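Local coordinates for UDP-galactopyranose mutase (Deinococcus radiodurans, PDB 3HDQ), which probably interconverts UDP-galactopyranose and UDP-galactofuranose, using flavin-adenine dinucleotide as cofactor, and is captured here with the sugar nucleotide bound, at residues L78-G83 against S307-I312; Q108-A113 against D206-A211; S114-L119 against N130-L135; P121-L126 against P200-R205. All blocks are in the same frame, centred on the assembly; numbering follows the deposited sequence.

All four contacts reach the mixed sheet that contains strands 111-115, 118-122 and 305-308, and they illustrate how one sheet can be tied to several other parts of a fold. Contact 2 meets the sugar nucleotide directly, through H109, Y209 and F210. Contact 4, its centre about 9 Å from that of contact 2, joins an earlier part of the same long loop to the end of strand 118-122. Contact 3 sets the turn end of the hairpin against helix 126-133, its centre about 16 Å from that of contact 2 and about 13 Å from that of contact 4. Contact 1 stands apart and touches FAD through Y82; its centre is about 16 Å from that of contact 2, although nearest atoms come within about 4 Å.

Contact 1. Residues L78-G83 against S307-I312; sequences LIHPYG and SEFKHI
The F309 ring packs against I79 and H80, and the contact is built almost wholly on it. The segment that carries it runs from strand 305-308 into helix 309-313. F309 CB comes to 3.5 Å from L78 O. With CG beside the backbone N (chi1 -68°), the ring is set against the other segment, and one face receives I79 CA and H80 N, both offset toward the rim; I79 CA sits 4.0 Å from the ring centroid in a CH-pi contact. F309 CD1 meets I79 CG2 at 3.6 Å, while F309 CE2 reaches H80 CB at 3.6 Å. The two rings are inclined by 44°, with F309 CD2 over the centre of the imidazole. The ring thereby joins the mixed sheet to the two-stranded sheet 71-72/78-79, in the Rossmann-like range; just after it a type I turn runs from H80 to G83. An alanine in place of F309 would probably leave a gap beside I79 and free the H80 ring of a neighbour that limits its tilt, although H80 ND1 would still be bonded to the backbone of H85, an FAD-binding residue. Further on, I312 adds a looser contact, its CG2 lying 4.4 Å from H80 CE1.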
# COMPACT_ATOMS: atom_id res chain seq x y z
N LEU A 78 0.45 11.98 4.01
CA LEU A 78 -0.55 11.38 3.13
C LEU A 78 -0.81 12.27 1.92
O LEU A 78 -1.25 13.40 2.08
CB LEU A 78 -1.85 11.16 3.91
CG LEU A 78 -3.00 10.45 3.19
CD1 LEU A 78 -2.60 9.03 2.75
CD2 LEU A 78 -4.22 10.42 4.09
N ILE A 79 -0.54 11.77 0.72
CA ILE A 79 -0.70 12.56 -0.51
C ILE A 79 -1.51 11.84 -1.58
O ILE A 79 -1.79 10.64 -1.48
CB ILE A 79 0.65 12.86 -1.17
CG1 ILE A 79 1.28 11.54 -1.65
CG2 ILE A 79 1.55 13.63 -0.22
CD1 ILE A 79 2.47 11.69 -2.53
N HIS A 80 -1.88 12.58 -2.62
CA HIS A 80 -2.49 11.99 -3.81
C HIS A 80 -1.52 12.10 -4.98
O HIS A 80 -1.33 13.19 -5.54
CB HIS A 80 -3.80 12.69 -4.17
CG HIS A 80 -4.75 12.82 -3.02
ND1 HIS A 80 -5.93 13.52 -3.10
CD2 HIS A 80 -4.69 12.34 -1.75
CE1 HIS A 80 -6.56 13.47 -1.94
NE2 HIS A 80 -5.82 12.76 -1.10
N PRO A 81 -0.89 10.99 -5.36
CA PRO A 81 0.11 11.05 -6.43
C PRO A 81 -0.42 11.66 -7.73
O PRO A 81 0.38 12.25 -8.46
CB PRO A 81 0.51 9.58 -6.65
CG PRO A 81 0.18 8.91 -5.34
CD PRO A 81 -1.04 9.63 -4.81
N TYR A 82 -1.71 11.55 -8.02
CA TYR A 82 -2.25 12.04 -9.30
C TYR A 82 -3.11 13.30 -9.18
O TYR A 82 -4.08 13.47 -9.93
CB TYR A 82 -3.06 10.95 -10.01
CG TYR A 82 -2.34 9.63 -10.11
CD1 TYR A 82 -2.59 8.61 -9.20
CD2 TYR A 82 -1.40 9.41 -11.11
CE1 TYR A 82 -1.91 7.41 -9.27
CE2 TYR A 82 -0.71 8.20 -11.19
CZ TYR A 82 -0.97 7.20 -10.26
OH TYR A 82 -0.30 6.00 -10.33
N GLY A 83 -2.75 14.17 -8.25
CA GLY A 83 -3.47 15.42 -8.07
C GLY A 83 -4.55 15.32 -7.01
O GLY A 83 -4.99 14.23 -6.67
N SER A 307 -1.70 22.40 -4.75
CA SER A 307 -2.57 21.92 -3.70
C SER A 307 -1.74 21.44 -2.52
O SER A 307 -0.61 20.97 -2.69
CB SER A 307 -3.48 20.80 -4.23
OG SER A 307 -4.29 21.29 -5.28
N GLU A 308 -2.31 21.59 -1.32
CA GLU A 308 -1.62 21.23 -0.08
C GLU A 308 -2.45 20.21 0.68
O GLU A 308 -3.51 20.53 1.21
CB GLU A 308 -1.37 22.47 0.79
CG GLU A 308 -0.55 22.19 2.04
CD GLU A 308 -0.24 23.46 2.82
OE1 GLU A 308 0.67 23.41 3.69
OE2 GLU A 308 -0.89 24.49 2.57
N PHE A 309 -1.95 18.99 0.72
CA PHE A 309 -2.76 17.85 1.12
C PHE A 309 -3.29 17.88 2.54
O PHE A 309 -4.38 17.37 2.80
CB PHE A 309 -2.00 16.56 0.83
CG PHE A 309 -1.85 16.30 -0.63
CD1 PHE A 309 -0.61 16.36 -1.24
CD2 PHE A 309 -2.97 16.06 -1.42
CE1 PHE A 309 -0.48 16.13 -2.60
CE2 PHE A 309 -2.85 15.85 -2.78
CZ PHE A 309 -1.61 15.89 -3.37
N LYS A 310 -2.54 18.48 3.47
CA LYS A 310 -2.98 18.51 4.86
C LYS A 310 -4.30 19.26 5.03
O LYS A 310 -5.08 18.94 5.93
CB LYS A 310 -1.89 19.07 5.79
CG LYS A 310 -0.74 18.11 6.06
CD LYS A 310 0.49 18.86 6.61
CE LYS A 310 0.29 19.32 8.05
NZ LYS A 310 1.46 20.13 8.53
N HIS A 311 -4.57 20.23 4.16
CA HIS A 311 -5.86 20.92 4.21
C HIS A 311 -6.95 19.90 3.91
O HIS A 311 -8.04 19.95 4.48
CB HIS A 311 -5.94 22.05 3.16
CG HIS A 311 -5.14 23.27 3.50
ND1 HIS A 311 -5.61 24.27 4.32
CD2 HIS A 311 -3.92 23.68 3.08
CE1 HIS A 311 -4.71 25.23 4.42
NE2 HIS A 311 -3.67 24.89 3.68
N ILE A 312 -6.66 18.99 2.98
CA ILE A 312 -7.66 18.08 2.46
C ILE A 312 -7.83 16.84 3.35
O ILE A 312 -8.94 16.38 3.59
CB ILE A 312 -7.34 17.67 1.01
CG1 ILE A 312 -7.26 18.91 0.11
CG2 ILE A 312 -8.38 16.70 0.49
CD1 ILE A 312 -6.29 18.79 -1.10

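Contact 2. Residues Q108-A113 against D206-A211; sequences QHRVLA and DNRYFA. With GDU (galactose-uridine-5'-diphosphate), chain K.
V111 and Y209 form the tight part of this contact, where V111 CG2 comes over one face of the phenol ring, 3.4 Å from Y209 CD1. CG of the tyrosine is anti to its backbone N (chi1 -156°), which sets the ring against the valine. Beside this pair the backbones are joined by a nearly straight bond from Y209 N to H109 O, 3.0 Å long with an angle of 176° at the hydrogen. Water 1 accepts from F210 N and can also donate to H109 O. Waters 2 and 3 probably link N207 O to V111, one at its N and the other at its O.

Toward solvent the packing thins into long polar side chains. R110 NE donates to N207 OD1 at 2.7 Å; the oxygen lies in the guanidinium plane, but the donor stands 42° out of the amide carbonyl plane. R208 CG lies over a face of the R110 guanidinium, while R208 NH1 forms a salt bridge with D206 OD2 at 2.6 Å. Q108 NE2 merely approaches R208 NH2, at 3.6 Å.

The other side faces the substrate pocket of the mutase: Y209 OH donates to phosphate oxygen O1A of GDU in a bond whose very short modelled length is doubtful, F210 CZ approaches the galactose O4', and H109, held at ND1 by Y107 OH, bonds through NE2 to the galactose O6'.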
# COMPACT_ATOMS: atom_id res chain seq x y z
N GLN A 108 -15.14 20.72 3.38
CA GLN A 108 -15.67 21.49 2.27
C GLN A 108 -14.51 22.28 1.67
O GLN A 108 -14.02 23.23 2.27
CB GLN A 108 -16.81 22.38 2.75
CG GLN A 108 -17.91 21.62 3.46
CD GLN A 108 -19.01 22.52 4.02
OE1 GLN A 108 -18.73 23.58 4.59
NE2 GLN A 108 -20.28 22.09 3.88
N HIS A 109 -14.05 21.82 0.50
CA HIS A 109 -12.87 22.34 -0.20
C HIS A 109 -13.08 23.80 -0.61
O HIS A 109 -14.17 24.19 -1.02
CB HIS A 109 -12.64 21.46 -1.45
CG HIS A 109 -11.36 21.72 -2.20
ND1 HIS A 109 -10.12 21.63 -1.61
CD2 HIS A 109 -11.14 21.97 -3.51
CE1 HIS A 109 -9.19 21.86 -2.52
NE2 HIS A 109 -9.78 22.06 -3.69
N ARG A 110 -12.03 24.60 -0.50
CA ARG A 110 -12.09 26.00 -0.91
C ARG A 110 -10.88 26.34 -1.75
O ARG A 110 -9.75 25.98 -1.40
CB ARG A 110 -12.19 26.93 0.30
CG ARG A 110 -13.54 26.85 0.99
CD ARG A 110 -13.56 27.67 2.25
NE ARG A 110 -14.92 27.90 2.74
CZ ARG A 110 -15.54 27.16 3.65
NH1 ARG A 110 -14.94 26.11 4.17
NH2 ARG A 110 -16.77 27.48 4.03
N VAL A 111 -11.13 27.01 -2.86
CA VAL A 111 -10.09 27.34 -3.81
C VAL A 111 -9.97 28.86 -3.95
O VAL A 111 -10.97 29.58 -3.97
CB VAL A 111 -10.39 26.72 -5.19
CG1 VAL A 111 -9.26 27.03 -6.19
CG2 VAL A 111 -10.65 25.21 -5.04
N LEU A 112 -8.73 29.34 -4.03
CA LEU A 112 -8.47 30.74 -4.27
C LEU A 112 -7.78 30.90 -5.62
O LEU A 112 -6.90 30.12 -5.97
CB LEU A 112 -7.61 31.32 -3.16
CG LEU A 112 -8.18 32.17 -2.01
CD1 LEU A 112 -9.65 31.92 -1.75
CD2 LEU A 112 -7.36 31.95 -0.74
N ALA A 113 -8.19 31.90 -6.40
CA ALA A 113 -7.54 32.16 -7.67
C ALA A 113 -6.60 33.35 -7.55
O ALA A 113 -6.97 34.38 -6.97
CB ALA A 113 -8.57 32.40 -8.77
N ASP A 206 -20.96 32.51 -0.92
CA ASP A 206 -20.45 31.16 -0.72
C ASP A 206 -19.07 31.03 -1.35
O ASP A 206 -18.89 31.32 -2.54
CB ASP A 206 -21.43 30.15 -1.33
CG ASP A 206 -21.15 28.71 -0.88
OD1 ASP A 206 -20.02 28.40 -0.45
OD2 ASP A 206 -22.08 27.88 -0.97
N ASN A 207 -18.09 30.60 -0.57
CA ASN A 207 -16.76 30.45 -1.12
C ASN A 207 -16.33 28.99 -1.26
O ASN A 207 -15.18 28.73 -1.61
CB ASN A 207 -15.73 31.25 -0.30
CG ASN A 207 -15.53 30.68 1.10
OD1 ASN A 207 -16.36 29.90 1.59
ND2 ASN A 207 -14.45 31.09 1.76
N ARG A 208 -17.23 28.05 -0.99
CA ARG A 208 -16.92 26.64 -1.25
C ARG A 208 -16.81 26.39 -2.74
O ARG A 208 -17.53 27.00 -3.55
CB ARG A 208 -17.99 25.70 -0.70
CG ARG A 208 -18.21 25.78 0.78
CD ARG A 208 -19.68 26.02 0.97
NE ARG A 208 -20.41 24.82 1.30
CZ ARG A 208 -21.69 24.65 0.99
NH1 ARG A 208 -22.34 25.58 0.32
NH2 ARG A 208 -22.30 23.53 1.34
N TYR A 209 -15.94 25.47 -3.12
CA TYR A 209 -15.81 25.14 -4.51
C TYR A 209 -17.00 24.31 -4.95
O TYR A 209 -17.40 24.36 -6.11
CB TYR A 209 -14.50 24.42 -4.74
CG TYR A 209 -14.01 24.54 -6.15
CD1 TYR A 209 -13.60 25.77 -6.66
CD2 TYR A 209 -13.96 23.43 -6.98
CE1 TYR A 209 -13.15 25.87 -7.96
CE2 TYR A 209 -13.52 23.53 -8.27
CZ TYR A 209 -13.12 24.75 -8.76
OH TYR A 209 -12.67 24.82 -10.05
N PHE A 210 -17.58 23.57 -4.01
CA PHE A 210 -18.77 22.77 -4.28
C PHE A 210 -19.86 23.13 -3.30
O PHE A 210 -19.59 23.42 -2.13
CB PHE A 210 -18.49 21.27 -4.12
CG PHE A 210 -17.24 20.81 -4.79
CD1 PHE A 210 -16.13 20.44 -4.05
CD2 PHE A 210 -17.16 20.76 -6.17
CE1 PHE A 210 -14.96 20.03 -4.67
CE2 PHE A 210 -15.99 20.35 -6.80
CZ PHE A 210 -14.89 19.98 -6.05
N ALA A 211 -21.11 23.06 -3.76
CA ALA A 211 -22.26 23.30 -2.89
C ALA A 211 -23.03 22.02 -2.62
O ALA A 211 -24.14 22.06 -2.09
CB ALA A 211 -23.19 24.35 -3.51
N1 GDU K . -11.69 26.87 -14.90
C2 GDU K . -11.08 27.96 -14.96
N3 GDU K . -10.49 28.73 -14.15
C4 GDU K . -10.50 28.29 -12.89
C5 GDU K . -11.18 27.00 -12.61
C6 GDU K . -11.75 26.34 -13.64
O2 GDU K . -11.01 28.45 -16.29
O4 GDU K . -9.94 28.91 -11.99
C1D GDU K . -12.25 26.18 -16.03
C2D GDU K . -11.30 25.33 -16.91
O2D GDU K . -11.76 25.22 -18.25
C3D GDU K . -11.35 24.01 -16.17
C4D GDU K . -12.86 23.92 -15.95
O4D GDU K . -13.29 25.26 -15.69
O3D GDU K . -10.82 22.95 -16.96
C5D GDU K . -13.34 22.83 -15.00
O5D GDU K . -12.76 23.19 -13.73
PA GDU K . -12.35 22.10 -12.64
O1A GDU K . -12.11 22.82 -11.36
O2A GDU K . -13.48 21.18 -12.47
O3A GDU K . -10.98 21.40 -13.05
PB GDU K . -10.60 19.93 -12.58
O1B GDU K . -9.29 19.75 -13.24
O2B GDU K . -11.48 18.83 -13.04
O3B GDU K . -10.33 19.81 -11.00
C1' GDU K . -10.28 18.70 -10.09
C2' GDU K . -11.71 18.35 -9.63
C3' GDU K . -12.35 19.69 -9.20
C4' GDU K . -11.63 20.17 -7.91
C5' GDU K . -10.10 20.20 -8.18
C6' GDU K . -9.25 20.39 -6.89
O2' GDU K . -12.44 17.65 -10.65
O3' GDU K . -13.77 19.49 -9.01
O4' GDU K . -11.96 19.26 -6.85
O5' GDU K . -9.49 19.12 -8.95
O6' GDU K . -8.82 21.76 -6.70
O HOH W 1 -16.60 22.78 -1.32
O HOH W 2 -13.75 27.53 -3.68
O HOH W 3 -12.78 30.29 -2.20

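Contact 3. Residues S114-L119 against N130-L135; sequences SVDGQL and NRLYGL
Q118 and R131 bring a beta hairpin against the last turn of helix 126-133. The hairpin joins strands 111-115 and 118-122 through a type I' turn from V115 to Q118, and the backbone pair V115 and Q118 is bonded in both directions, which holds the turn's backbone.

The direct polar links are few. Q118 is extended beyond CG, and its NE2 donates to R131 O over 3.3 Å with an angle of 166° at the hydrogen. The acceptor lies in the amide plane of Q118, whereas the donor stands 67° above the carbonyl plane of R131. In the reverse direction, R131 bends at chi3 (58°) and its NH1 gives L119 O a weak bond of 3.1 Å.

Water supplements both links. Water 5 donates to L119 O and accepts a weak bond from R131 NH2. Water 4 can donate to Q118 OE1 and L132 O, and so probably bridges them; the two ends of one amide would then engage successive carbonyls of the helix, one directly and one through solvent. An alanine in place of Q118 would probably leave R131 O without this donor and water 4 with one acceptor fewer, weakening the tie between hairpin and helix.

The apolar contact is V115 with L132, whose side chains cross at about a right angle; V115 also touches F175, a substrate-binding residue of helix 159-184, and L171 of that helix packs on L132. The leucine tip meets the hairpin through a single methyl: L132 CD1 lies 3.9 Å from V115 CG1, and D116 OD2 approaches the same methyl in van der Waals contact at 3.4 Å.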
# COMPACT_ATOMS: atom_id res chain seq x y z
N SER A 114 -5.40 33.21 -8.08
CA SER A 114 -4.42 34.28 -8.07
C SER A 114 -4.62 35.19 -9.28
O SER A 114 -4.33 34.81 -10.42
CB SER A 114 -3.01 33.71 -8.04
OG SER A 114 -2.05 34.74 -8.10
N VAL A 115 -5.14 36.38 -9.02
CA VAL A 115 -5.52 37.31 -10.07
C VAL A 115 -5.18 38.71 -9.59
O VAL A 115 -5.53 39.07 -8.46
CB VAL A 115 -7.04 37.23 -10.34
CG1 VAL A 115 -7.53 38.46 -11.09
CG2 VAL A 115 -7.38 35.95 -11.10
N ASP A 116 -4.48 39.48 -10.41
CA ASP A 116 -4.05 40.82 -10.00
C ASP A 116 -3.32 40.79 -8.65
O ASP A 116 -3.50 41.68 -7.83
CB ASP A 116 -5.26 41.78 -9.92
CG ASP A 116 -5.87 42.10 -11.28
OD1 ASP A 116 -5.28 41.70 -12.31
OD2 ASP A 116 -6.92 42.78 -11.32
N GLY A 117 -2.51 39.77 -8.43
CA GLY A 117 -1.71 39.68 -7.22
C GLY A 117 -2.49 39.52 -5.93
O GLY A 117 -1.95 39.70 -4.84
N GLN A 118 -3.77 39.18 -6.04
CA GLN A 118 -4.59 38.89 -4.88
C GLN A 118 -5.07 37.45 -4.94
O GLN A 118 -5.15 36.87 -6.02
CB GLN A 118 -5.83 39.77 -4.87
CG GLN A 118 -5.57 41.25 -4.86
CD GLN A 118 -6.78 42.02 -5.36
OE1 GLN A 118 -6.80 42.50 -6.50
NE2 GLN A 118 -7.82 42.12 -4.53
N LEU A 119 -5.43 36.89 -3.79
CA LEU A 119 -6.07 35.58 -3.74
C LEU A 119 -7.57 35.74 -3.55
O LEU A 119 -8.04 36.16 -2.49
CB LEU A 119 -5.46 34.71 -2.64
CG LEU A 119 -3.97 34.42 -2.87
CD1 LEU A 119 -3.37 33.64 -1.70
CD2 LEU A 119 -3.79 33.67 -4.19
N ASN A 130 -16.37 42.45 -5.44
CA ASN A 130 -16.04 43.57 -4.58
C ASN A 130 -14.53 43.72 -4.40
O ASN A 130 -14.00 44.81 -4.54
CB ASN A 130 -16.77 43.45 -3.24
CG ASN A 130 -18.26 43.81 -3.35
OD1 ASN A 130 -18.67 44.50 -4.29
ND2 ASN A 130 -19.06 43.35 -2.39
N ARG A 131 -13.84 42.63 -4.11
CA ARG A 131 -12.42 42.73 -3.82
C ARG A 131 -11.60 43.08 -5.05
O ARG A 131 -10.60 43.81 -4.94
CB ARG A 131 -11.90 41.45 -3.13
CG ARG A 131 -12.45 41.24 -1.71
CD ARG A 131 -11.91 39.97 -1.07
NE ARG A 131 -10.45 40.00 -1.02
CZ ARG A 131 -9.66 38.93 -0.90
NH1 ARG A 131 -10.18 37.70 -0.82
NH2 ARG A 131 -8.35 39.09 -0.88
N LEU A 132 -12.02 42.59 -6.21
CA LEU A 132 -11.26 42.79 -7.43
C LEU A 132 -11.32 44.25 -7.89
O LEU A 132 -10.29 44.81 -8.27
CB LEU A 132 -11.76 41.87 -8.56
CG LEU A 132 -10.96 41.95 -9.87
CD1 LEU A 132 -9.55 41.42 -9.68
CD2 LEU A 132 -11.65 41.21 -11.00
N TYR A 133 -12.51 44.84 -7.86
CA TYR A 133 -12.72 46.18 -8.43
C TYR A 133 -12.82 47.28 -7.37
O TYR A 133 -12.96 48.46 -7.69
CB TYR A 133 -13.99 46.21 -9.27
CG TYR A 133 -13.97 45.31 -10.49
CD1 TYR A 133 -12.96 45.43 -11.45
CD2 TYR A 133 -14.98 44.37 -10.70
CE1 TYR A 133 -12.95 44.60 -12.58
CE2 TYR A 133 -14.97 43.55 -11.83
CZ TYR A 133 -13.95 43.68 -12.76
OH TYR A 133 -13.94 42.89 -13.88
N GLY A 134 -12.76 46.89 -6.09
CA GLY A 134 -12.93 47.83 -5.00
C GLY A 134 -14.37 48.31 -4.84
O GLY A 134 -14.59 49.46 -4.46
N LEU A 135 -15.34 47.45 -5.14
CA LEU A 135 -16.75 47.84 -5.04
C LEU A 135 -17.35 47.47 -3.69
O LEU A 135 -16.70 46.84 -2.86
CB LEU A 135 -17.58 47.19 -6.15
CG LEU A 135 -17.22 47.50 -7.61
CD1 LEU A 135 -17.95 46.56 -8.57
CD2 LEU A 135 -17.54 48.95 -7.95
O HOH W 4 -7.69 44.18 -8.76
O HOH W 5 -7.32 36.05 0.19

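Contact 4. Residues P121-L126 against P200-R205; sequences PIPINL and PTRTNR
I124 and R202, then L126 and N204, tie segment 121-126 to the loop 200-205: R202 N donates to I124 O at 2.9 Å and L126 N to N204 O at 3.1 Å, each donor nearly along the C=O axis. Between these bonds N125 CA points a hydrogen at R202 O, 3.4 Å away. P123, preceded by a cis peptide bond, lays CG over the centre of the R202 guanidinium, 3.8 Å from R202 CZ. The arginine is extended from CG to NE, and its NH1 goes on to bond R208 O, so the proline packs against a group already fixed to the substrate-binding loop. P123 CB also lies 3.1 Å from P200 O, while water 6 bridges that carbonyl to I124 N. The arrangement follows strand 118-122 into the start of helix 126-133, where N125 is the N-cap and its OD1 accepts from T128 N. Chi1 of 73° puts N125 CG between the backbone N and the carbonyl carbon. ND2 of the same amide bonds D206 O and water 7, which donates to R205 O. N125 CB meets N204 O at 3.4 Å. I124 CB touches T201 CG2 and F175 packs against the same isoleucine, whereas L126 CD1 rests on R205 CG at 3.8 Å. Beyond that apolar stem the bent R205 chain carries NH2 to a salt bridge with D127 OD1 in the helix.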
# COMPACT_ATOMS: atom_id res chain seq x y z
N PRO A 121 -11.74 34.34 -4.22
CA PRO A 121 -12.56 33.14 -4.34
C PRO A 121 -12.91 32.81 -5.79
O PRO A 121 -13.31 33.69 -6.57
CB PRO A 121 -13.85 33.51 -3.58
CG PRO A 121 -13.47 34.65 -2.70
CD PRO A 121 -12.40 35.39 -3.43
N ILE A 122 -12.75 31.54 -6.15
CA ILE A 122 -13.33 30.97 -7.36
C ILE A 122 -14.05 29.73 -6.84
O ILE A 122 -13.49 29.00 -6.03
CB ILE A 122 -12.24 30.59 -8.40
CG1 ILE A 122 -12.86 29.97 -9.65
CG2 ILE A 122 -11.21 29.63 -7.80
CD1 ILE A 122 -13.26 30.99 -10.69
N PRO A 123 -15.32 29.52 -7.24
CA PRO A 123 -16.18 30.26 -8.17
C PRO A 123 -16.23 31.77 -7.90
O PRO A 123 -16.15 32.19 -6.75
CB PRO A 123 -17.57 29.67 -7.92
CG PRO A 123 -17.34 28.37 -7.33
CD PRO A 123 -16.06 28.45 -6.55
N ILE A 124 -16.35 32.57 -8.96
CA ILE A 124 -16.56 34.00 -8.82
C ILE A 124 -17.81 34.25 -7.98
O ILE A 124 -18.87 33.68 -8.25
CB ILE A 124 -16.73 34.69 -10.20
CG1 ILE A 124 -15.45 34.54 -11.03
CG2 ILE A 124 -17.14 36.16 -10.02
CD1 ILE A 124 -15.51 35.18 -12.40
N ASN A 125 -17.68 35.09 -6.95
CA ASN A 125 -18.84 35.48 -6.14
C ASN A 125 -18.86 36.96 -5.78
O ASN A 125 -18.02 37.74 -6.25
CB ASN A 125 -18.95 34.61 -4.88
CG ASN A 125 -17.90 34.94 -3.83
OD1 ASN A 125 -17.19 35.94 -3.93
ND2 ASN A 125 -17.81 34.09 -2.80
N LEU A 126 -19.81 37.35 -4.92
CA LEU A 126 -19.94 38.72 -4.44
C LEU A 126 -18.60 39.29 -3.94
O LEU A 126 -18.18 40.37 -4.37
CB LEU A 126 -21.02 38.79 -3.35
CG LEU A 126 -21.78 40.09 -3.05
CD1 LEU A 126 -21.67 40.54 -1.60
CD2 LEU A 126 -21.41 41.22 -4.01
N PRO A 200 -19.79 27.18 -11.47
CA PRO A 200 -20.90 28.13 -11.54
C PRO A 200 -20.47 29.52 -11.07
O PRO A 200 -19.56 29.64 -10.25
CB PRO A 200 -21.89 27.53 -10.54
CG PRO A 200 -20.95 27.05 -9.41
CD PRO A 200 -19.72 26.51 -10.15
N THR A 201 -21.10 30.57 -11.60
CA THR A 201 -20.93 31.91 -11.04
C THR A 201 -21.99 32.16 -9.99
O THR A 201 -23.13 31.73 -10.14
CB THR A 201 -20.97 33.01 -12.10
OG1 THR A 201 -21.68 32.54 -13.26
CG2 THR A 201 -19.53 33.42 -12.48
N ARG A 202 -21.61 32.85 -8.92
CA ARG A 202 -22.52 33.06 -7.81
C ARG A 202 -22.74 34.54 -7.55
O ARG A 202 -21.84 35.35 -7.78
CB ARG A 202 -21.96 32.41 -6.54
CG ARG A 202 -21.65 30.94 -6.71
CD ARG A 202 -21.12 30.35 -5.42
NE ARG A 202 -21.07 28.90 -5.48
CZ ARG A 202 -20.21 28.17 -4.78
NH1 ARG A 202 -19.34 28.76 -3.97
NH2 ARG A 202 -20.22 26.85 -4.90
N THR A 203 -23.93 34.88 -7.08
CA THR A 203 -24.22 36.23 -6.61
C THR A 203 -24.24 36.29 -5.07
O THR A 203 -24.32 37.38 -4.50
CB THR A 203 -25.57 36.75 -7.14
OG1 THR A 203 -26.62 35.89 -6.67
CG2 THR A 203 -25.57 36.77 -8.66
N ASN A 204 -24.16 35.13 -4.41
CA ASN A 204 -24.07 35.10 -2.95
C ASN A 204 -22.62 35.20 -2.46
O ASN A 204 -21.72 35.55 -3.23
CB ASN A 204 -24.78 33.86 -2.38
CG ASN A 204 -24.09 32.56 -2.77
OD1 ASN A 204 -22.93 32.56 -3.17
ND2 ASN A 204 -24.80 31.44 -2.64
N ARG A 205 -22.39 34.89 -1.19
CA ARG A 205 -21.05 34.94 -0.62
C ARG A 205 -20.47 33.55 -0.27
O ARG A 205 -19.59 33.44 0.58
CB ARG A 205 -21.02 35.84 0.61
CG ARG A 205 -21.58 37.24 0.35
CD ARG A 205 -21.41 38.12 1.57
NE ARG A 205 -20.01 38.46 1.78
CZ ARG A 205 -19.58 39.22 2.79
NH1 ARG A 205 -20.44 39.69 3.68
NH2 ARG A 205 -18.29 39.50 2.91
O HOH W 6 -17.28 31.40 -11.38
O HOH W 7 -16.78 34.50 -0.12